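Pesticidial crystal protein CRY2AA (Bacillus thuringiensis serovar kurstaki, PDB 1I5P) kills dipteran and lepidopteran larvae by binding to their midgut epithelial cells and promoting colloid-osmotic lysis. Local coordinates at residues 295-308 with 422-434. Numbering follows the deposited sequence.
Sequences FLYSLFQVNSNYIL and FIRNISGVPLVIR
N425 reaches from strand 422-430 into the loop that follows helix 295-300, where its amide ND2 donates to V302 O (3.1 Å), arriving well above the carbonyl plane; F300 O lies equally near the same nitrogen. OD1 turns to Y342 OH and weakly to the backbone N of I426. Asparagine suits the place because one short, flat group offers both donor and acceptor. N425 and R424 also form a classic beta bulge opposite V467.

L308 can be followed outward along the strand backbone. Its CB rests 3.7 Å from R424 O; CG, anti to the backbone N (chi1 -179°), then sends CD1 toward I426 N (4.2 Å) and CD2 to I423 O (3.5 Å) and I426 CG1 (3.7 Å). Leucine fits because its branches can lie against the backbone while CD2 also meets isoleucine carbons. One water links R424 O to Y306 O and L308 N; another links it to S304 O.

Toward the helix the contact is mixed. S427 OG lies at the edge of the F300 ring, 3.4 Å from CD2, serine being small enough to let the ring come close, and a water joins OG to L299 O. Another water joins I426 O to V302 O, the latter weakly. From V429 onward the packing is apolar: V429 CG1 meets the F300 ring edge, and I433 touches F295 CE2 through CG2 (3.9 Å) and L296 CD2 through CD1.

Within the middle, beta-prism domain, the contact thus seats a short helix and its exit loop on the outermost strand of a three-stranded antiparallel sheet and the loop after it: apolar side chains pack, while the N425 amide and bridging waters serve backbone carbonyls of the helix end and loop.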
# COMPACT_ATOMS: atom_id res chain seq x y z
N PHE A 295 -16.01 7.68 -1.21
CA PHE A 295 -15.81 8.98 -1.83
C PHE A 295 -14.40 9.49 -1.58
O PHE A 295 -13.72 9.93 -2.50
CB PHE A 295 -16.78 10.04 -1.28
CG PHE A 295 -16.35 11.45 -1.57
CD1 PHE A 295 -16.58 12.02 -2.82
CD2 PHE A 295 -15.62 12.17 -0.63
CE1 PHE A 295 -16.10 13.29 -3.14
CE2 PHE A 295 -15.13 13.45 -0.94
CZ PHE A 295 -15.37 14.01 -2.19
N LEU A 296 -13.97 9.44 -0.32
CA LEU A 296 -12.65 9.92 0.06
C LEU A 296 -11.49 9.28 -0.69
O LEU A 296 -10.64 9.98 -1.24
CB LEU A 296 -12.46 9.77 1.58
CG LEU A 296 -13.36 10.68 2.42
CD1 LEU A 296 -13.24 10.33 3.91
CD2 LEU A 296 -12.99 12.13 2.16
N TYR A 297 -11.44 7.96 -0.74
CA TYR A 297 -10.34 7.34 -1.44
C TYR A 297 -10.46 7.45 -2.96
O TYR A 297 -9.47 7.35 -3.68
CB TYR A 297 -10.15 5.87 -0.99
CG TYR A 297 -11.15 4.86 -1.50
CD1 TYR A 297 -11.21 4.51 -2.84
CD2 TYR A 297 -11.99 4.19 -0.61
CE1 TYR A 297 -12.07 3.51 -3.29
CE2 TYR A 297 -12.85 3.18 -1.05
CZ TYR A 297 -12.88 2.85 -2.40
OH TYR A 297 -13.70 1.83 -2.84
N SER A 298 -11.67 7.69 -3.47
CA SER A 298 -11.85 7.85 -4.91
C SER A 298 -11.28 9.21 -5.28
O SER A 298 -10.81 9.42 -6.40
CB SER A 298 -13.33 7.76 -5.32
OG SER A 298 -14.05 8.93 -4.98
N LEU A 299 -11.32 10.13 -4.31
CA LEU A 299 -10.81 11.48 -4.50
C LEU A 299 -9.30 11.54 -4.33
O LEU A 299 -8.60 12.20 -5.11
CB LEU A 299 -11.45 12.43 -3.48
CG LEU A 299 -10.87 13.84 -3.38
CD1 LEU A 299 -11.20 14.63 -4.64
CD2 LEU A 299 -11.43 14.54 -2.16
N PHE A 300 -8.80 10.85 -3.31
CA PHE A 300 -7.38 10.82 -3.01
C PHE A 300 -6.54 10.13 -4.08
O PHE A 300 -5.32 10.34 -4.14
CB PHE A 300 -7.15 10.14 -1.65
CG PHE A 300 -7.80 10.86 -0.49
CD1 PHE A 300 -7.99 10.21 0.73
CD2 PHE A 300 -8.24 12.18 -0.62
CE1 PHE A 300 -8.59 10.85 1.80
CE2 PHE A 300 -8.84 12.84 0.46
CZ PHE A 300 -9.02 12.17 1.67
N GLN A 301 -7.17 9.33 -4.93
CA GLN A 301 -6.42 8.64 -5.99
C GLN A 301 -6.64 9.23 -7.38
O GLN A 301 -6.33 8.59 -8.38
CB GLN A 301 -6.77 7.15 -5.98
CG GLN A 301 -6.24 6.43 -4.75
CD GLN A 301 -6.55 4.96 -4.77
OE1 GLN A 301 -5.84 4.18 -5.39
NE2 GLN A 301 -7.64 4.58 -4.10
N VAL A 302 -7.19 10.43 -7.44
CA VAL A 302 -7.41 11.08 -8.72
C VAL A 302 -6.06 11.36 -9.36
O VAL A 302 -5.17 11.93 -8.74
CB VAL A 302 -8.19 12.41 -8.56
CG1 VAL A 302 -8.01 13.29 -9.81
CG2 VAL A 302 -9.66 12.12 -8.34
N ASN A 303 -5.91 10.94 -10.62
CA ASN A 303 -4.68 11.12 -11.37
C ASN A 303 -3.52 10.33 -10.76
O ASN A 303 -2.37 10.76 -10.85
CB ASN A 303 -4.30 12.61 -11.43
CG ASN A 303 -5.23 13.43 -12.32
OD1 ASN A 303 -5.94 12.88 -13.16
ND2 ASN A 303 -5.20 14.75 -12.16
N SER A 304 -3.82 9.19 -10.15
CA SER A 304 -2.78 8.36 -9.54
C SER A 304 -1.83 7.77 -10.59
O SER A 304 -0.72 7.37 -10.26
CB SER A 304 -3.39 7.21 -8.75
OG SER A 304 -3.67 7.59 -7.41
N ASN A 305 -2.28 7.72 -11.84
CA ASN A 305 -1.47 7.16 -12.90
C ASN A 305 -0.52 8.19 -13.51
O ASN A 305 0.31 7.87 -14.36
CB ASN A 305 -2.36 6.55 -13.98
CG ASN A 305 -3.30 7.56 -14.61
OD1 ASN A 305 -3.91 8.37 -13.92
ND2 ASN A 305 -3.44 7.49 -15.93
N TYR A 306 -0.64 9.44 -13.06
CA TYR A 306 0.23 10.50 -13.56
C TYR A 306 1.41 10.72 -12.61
O TYR A 306 1.42 10.20 -11.49
CB TYR A 306 -0.56 11.81 -13.71
CG TYR A 306 -1.44 11.83 -14.94
CD1 TYR A 306 -2.71 11.28 -14.91
CD2 TYR A 306 -0.97 12.35 -16.14
CE1 TYR A 306 -3.50 11.23 -16.06
CE2 TYR A 306 -1.75 12.31 -17.30
CZ TYR A 306 -3.01 11.75 -17.25
OH TYR A 306 -3.75 11.70 -18.40
N ILE A 307 2.39 11.48 -13.07
CA ILE A 307 3.58 11.76 -12.27
C ILE A 307 3.44 13.11 -11.57
O ILE A 307 3.45 14.16 -12.20
CB ILE A 307 4.85 11.73 -13.14
CG1 ILE A 307 5.03 10.31 -13.69
CG2 ILE A 307 6.06 12.16 -12.33
CD1 ILE A 307 6.23 10.13 -14.60
N LEU A 308 3.30 13.04 -10.25
CA LEU A 308 3.13 14.21 -9.39
C LEU A 308 4.25 15.23 -9.57
O LEU A 308 5.43 14.90 -9.42
CB LEU A 308 3.06 13.78 -7.92
CG LEU A 308 2.88 14.85 -6.85
CD1 LEU A 308 1.54 15.55 -7.05
CD2 LEU A 308 2.94 14.21 -5.46
N PHE A 422 7.10 6.72 -1.13
CA PHE A 422 7.22 8.03 -1.75
C PHE A 422 5.83 8.64 -1.80
O PHE A 422 4.83 7.93 -1.85
CB PHE A 422 7.76 7.93 -3.18
CG PHE A 422 9.13 7.32 -3.28
CD1 PHE A 422 9.28 5.94 -3.38
CD2 PHE A 422 10.26 8.12 -3.26
CE1 PHE A 422 10.55 5.37 -3.48
CE2 PHE A 422 11.54 7.55 -3.35
CZ PHE A 422 11.68 6.17 -3.46
N ILE A 423 5.77 9.97 -1.78
CA ILE A 423 4.49 10.63 -1.89
C ILE A 423 4.24 10.66 -3.39
O ILE A 423 4.75 11.54 -4.09
CB ILE A 423 4.53 12.06 -1.32
CG1 ILE A 423 4.70 12.00 0.20
CG2 ILE A 423 3.25 12.80 -1.68
CD1 ILE A 423 4.88 13.36 0.85
N ARG A 424 3.50 9.68 -3.89
CA ARG A 424 3.20 9.60 -5.32
C ARG A 424 1.97 10.39 -5.74
O ARG A 424 1.67 10.49 -6.93
CB ARG A 424 3.05 8.14 -5.74
CG ARG A 424 4.36 7.35 -5.67
CD ARG A 424 5.44 7.97 -6.55
NE ARG A 424 6.70 7.24 -6.45
CZ ARG A 424 7.85 7.65 -6.96
NH1 ARG A 424 7.92 8.80 -7.63
NH2 ARG A 424 8.94 6.92 -6.79
N ASN A 425 1.25 10.94 -4.77
CA ASN A 425 0.09 11.75 -5.10
C ASN A 425 -0.27 12.65 -3.93
O ASN A 425 0.08 12.36 -2.78
CB ASN A 425 -1.12 10.89 -5.48
CG ASN A 425 -2.18 11.68 -6.25
OD1 ASN A 425 -1.91 12.77 -6.75
ND2 ASN A 425 -3.37 11.12 -6.37
N ILE A 426 -0.95 13.75 -4.23
CA ILE A 426 -1.39 14.68 -3.21
C ILE A 426 -2.86 14.99 -3.49
O ILE A 426 -3.28 15.05 -4.65
CB ILE A 426 -0.59 16.00 -3.24
CG1 ILE A 426 0.86 15.72 -2.83
CG2 ILE A 426 -1.21 17.02 -2.31
CD1 ILE A 426 1.79 16.92 -2.99
N SER A 427 -3.63 15.15 -2.43
CA SER A 427 -5.04 15.47 -2.57
C SER A 427 -5.37 16.40 -1.43
O SER A 427 -4.49 17.03 -0.86
CB SER A 427 -5.88 14.20 -2.51
OG SER A 427 -7.22 14.46 -2.90
N GLY A 428 -6.65 16.49 -1.09
CA GLY A 428 -7.04 17.36 0.00
C GLY A 428 -8.54 17.49 0.09
O GLY A 428 -9.27 17.01 -0.77
N VAL A 429 -9.00 18.13 1.16
CA VAL A 429 -10.42 18.34 1.37
C VAL A 429 -10.67 19.74 1.90
O VAL A 429 -9.78 20.36 2.49
CB VAL A 429 -11.01 17.32 2.37
CG1 VAL A 429 -10.85 15.91 1.83
CG2 VAL A 429 -10.33 17.45 3.72
N PRO A 430 -11.88 20.28 1.67
CA PRO A 430 -12.19 21.62 2.17
C PRO A 430 -12.62 21.46 3.63
O PRO A 430 -12.74 20.33 4.12
CB PRO A 430 -13.36 22.04 1.28
CG PRO A 430 -14.09 20.75 1.11
CD PRO A 430 -12.95 19.80 0.78
N LEU A 431 -12.88 22.57 4.32
CA LEU A 431 -13.29 22.48 5.72
C LEU A 431 -14.50 21.56 5.88
O LEU A 431 -14.55 20.74 6.79
CB LEU A 431 -13.63 23.87 6.27
CG LEU A 431 -14.07 23.91 7.75
CD1 LEU A 431 -12.95 23.38 8.64
CD2 LEU A 431 -14.43 25.34 8.14
N VAL A 432 -15.45 21.69 4.97
CA VAL A 432 -16.65 20.86 5.01
C VAL A 432 -16.98 20.31 3.63
O VAL A 432 -17.16 21.07 2.68
CB VAL A 432 -17.88 21.66 5.51
CG1 VAL A 432 -19.09 20.74 5.64
CG2 VAL A 432 -17.58 22.32 6.85
N ILE A 433 -17.05 18.98 3.53
CA ILE A 433 -17.39 18.34 2.27
C ILE A 433 -18.90 18.16 2.27
O ILE A 433 -19.46 17.61 3.22
CB ILE A 433 -16.74 16.95 2.14
CG1 ILE A 433 -15.22 17.08 2.24
CG2 ILE A 433 -17.17 16.30 0.83
CD1 ILE A 433 -14.50 15.76 2.36
N ARG A 434 -19.56 18.63 1.22
CA ARG A 434 -21.01 18.53 1.10
C ARG A 434 -21.45 17.07 1.10
O ARG A 434 -20.72 16.20 0.61
CB ARG A 434 -21.47 19.21 -0.19
CG ARG A 434 -20.72 20.50 -0.52
CD ARG A 434 -21.38 21.31 -1.63
NE ARG A 434 -21.32 20.71 -2.96
CZ ARG A 434 -22.39 20.42 -3.71
NH1 ARG A 434 -23.61 20.67 -3.24
NH2 ARG A 434 -22.25 19.92 -4.93
O HOH W 1 -7.77 14.66 -5.68
O HOH W 2 -5.20 14.46 -6.45
O HOH W 3 0.76 7.93 -8.14
O HOH W 4 3.19 10.36 -9.14